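Long-range contact in SdbC (Legionella pneumophila subsp. pneumophila, PDB 4KSN), which is an effector protein of undetermined molecular function, represented here by its C-terminal domain: residues D13-L17 with F29-Y33. The protein carries 1 engineered substitution. Numbering follows the deposited sequence.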
# COMPACT_ATOMS: atom_id res chain seq x y z
N ASP A 13 7.09 1.53 9.54
CA ASP A 13 7.79 0.68 10.48
C ASP A 13 9.24 0.67 10.04
O ASP A 13 9.53 0.78 8.84
CB ASP A 13 7.33 -0.75 10.41
CG ASP A 13 5.85 -0.88 10.69
OD1 ASP A 13 5.38 -0.24 11.64
OD2 ASP A 13 5.21 -1.63 9.93
N LEU A 14 10.12 0.47 11.01
CA LEU A 14 11.55 0.26 10.77
C LEU A 14 11.94 -0.91 11.64
O LEU A 14 11.15 -1.30 12.55
CB LEU A 14 12.29 1.51 11.23
CG LEU A 14 12.12 2.74 10.36
CD1 LEU A 14 12.87 3.88 10.99
CD2 LEU A 14 12.56 2.46 8.94
N TYR A 15 13.07 -1.55 11.34
CA TYR A 15 13.46 -2.73 12.06
C TYR A 15 14.94 -2.59 12.45
O TYR A 15 15.76 -2.21 11.62
CB TYR A 15 13.24 -3.98 11.19
CG TYR A 15 11.82 -4.24 10.93
CD1 TYR A 15 11.15 -3.64 9.83
CD2 TYR A 15 11.08 -4.99 11.81
CE1 TYR A 15 9.83 -3.80 9.66
CE2 TYR A 15 9.72 -5.14 11.62
CZ TYR A 15 9.13 -4.59 10.53
OH TYR A 15 7.80 -4.76 10.33
N LEU A 16 15.24 -2.92 13.70
CA LEU A 16 16.60 -3.05 14.18
C LEU A 16 16.96 -4.51 14.11
O LEU A 16 16.30 -5.35 14.74
CB LEU A 16 16.64 -2.56 15.62
CG LEU A 16 17.99 -2.49 16.30
CD1 LEU A 16 18.96 -1.53 15.61
CD2 LEU A 16 17.76 -2.03 17.73
N LEU A 17 17.96 -4.80 13.29
CA LEU A 17 18.32 -6.13 12.94
C LEU A 17 19.74 -6.33 13.46
O LEU A 17 20.62 -5.54 13.18
CB LEU A 17 18.32 -6.37 11.43
CG LEU A 17 16.99 -6.47 10.65
CD1 LEU A 17 17.33 -7.09 9.29
CD2 LEU A 17 15.82 -7.21 11.36
N PHE A 29 21.99 -3.13 12.15
CA PHE A 29 21.51 -2.35 11.01
C PHE A 29 20.16 -1.77 11.43
O PHE A 29 19.42 -2.41 12.20
CB PHE A 29 21.26 -3.26 9.83
CG PHE A 29 22.50 -3.80 9.15
CD1 PHE A 29 23.07 -4.99 9.55
CD2 PHE A 29 23.01 -3.18 8.04
CE1 PHE A 29 24.17 -5.47 8.91
CE2 PHE A 29 24.09 -3.68 7.36
CZ PHE A 29 24.70 -4.84 7.81
N ILE A 30 19.86 -0.59 10.93
CA ILE A 30 18.50 -0.01 11.04
C ILE A 30 17.92 -0.04 9.63
O ILE A 30 18.58 0.39 8.70
CB ILE A 30 18.51 1.38 11.71
CG1 ILE A 30 17.10 1.97 11.78
CG2 ILE A 30 19.39 2.39 11.05
CD1 ILE A 30 16.23 1.15 12.72
N CYS A 31 16.71 -0.62 9.49
CA CYS A 31 16.26 -1.20 8.25
C CYS A 31 14.80 -0.80 7.93
O CYS A 31 13.94 -0.74 8.83
CB CYS A 31 16.26 -2.72 8.33
SG CYS A 31 17.88 -3.35 8.90
N LYS A 32 14.56 -0.62 6.65
CA LYS A 32 13.21 -0.58 6.08
C LYS A 32 12.97 -1.90 5.33
O LYS A 32 13.68 -2.24 4.39
CB LYS A 32 13.11 0.63 5.18
CG LYS A 32 11.88 0.70 4.28
CD LYS A 32 10.64 1.02 5.07
CE LYS A 32 9.45 1.32 4.17
NZ LYS A 32 8.87 0.04 3.65
N TYR A 33 11.92 -2.58 5.73
CA TYR A 33 11.48 -3.78 5.07
C TYR A 33 10.89 -3.54 3.70
O TYR A 33 10.09 -2.57 3.48
CB TYR A 33 10.53 -4.54 5.99
CG TYR A 33 9.97 -5.82 5.42
CD1 TYR A 33 10.82 -6.83 4.97
CD2 TYR A 33 8.61 -6.05 5.36
CE1 TYR A 33 10.33 -8.01 4.49
CE2 TYR A 33 8.07 -7.25 4.86
CZ TYR A 33 8.93 -8.20 4.38
OH TYR A 33 8.47 -9.41 3.92
O HOH W 1 9.76 -1.45 7.26
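Leu17 lays its branch point over the sulfur of Cys31, CG to SG 3.7 Å, on the sheet face that also carries Tyr15 and Phe29. The thiol swings beside its own backbone N (chi1 -52°), which brings SG alongside Leu17; small and weakly polar, it suits a buried place against Cys31 of a second subunit. Tyr15 crosses Tyr33 at a slant, its CE1 3.8 Å from Tyr33 CB, its broad ring wide enough to meet Pro56 as well. The strands form an antiparallel beta hairpin, 10-20 central in the three-stranded sheet and 26-33 at its edge, where the second subunit continues the ladder. Tyr15 N gives Cys31 O a hydrogen bond of 2.8 Å in the carbonyl plane; the return bond, Cys31 N to Tyr15 O, is weak. The Leu17 N-H points almost straight at Phe29 O (N-H...O 175°), and Phe29 N bonds back to Leu17 O. On the other face Ile30, bent at chi2 (67°), carries CD1 to 3.6 Å from Tyr15 O and 4.2 Å from Leu14 CB; apolar and branched, Ile30, Leu14 and Leu16 suit packing on leucines of a third subunit. A water bridges Asp13 O (2.7 Å) and Tyr33 N (2.9 Å), at the edge of the Tyr15 ring.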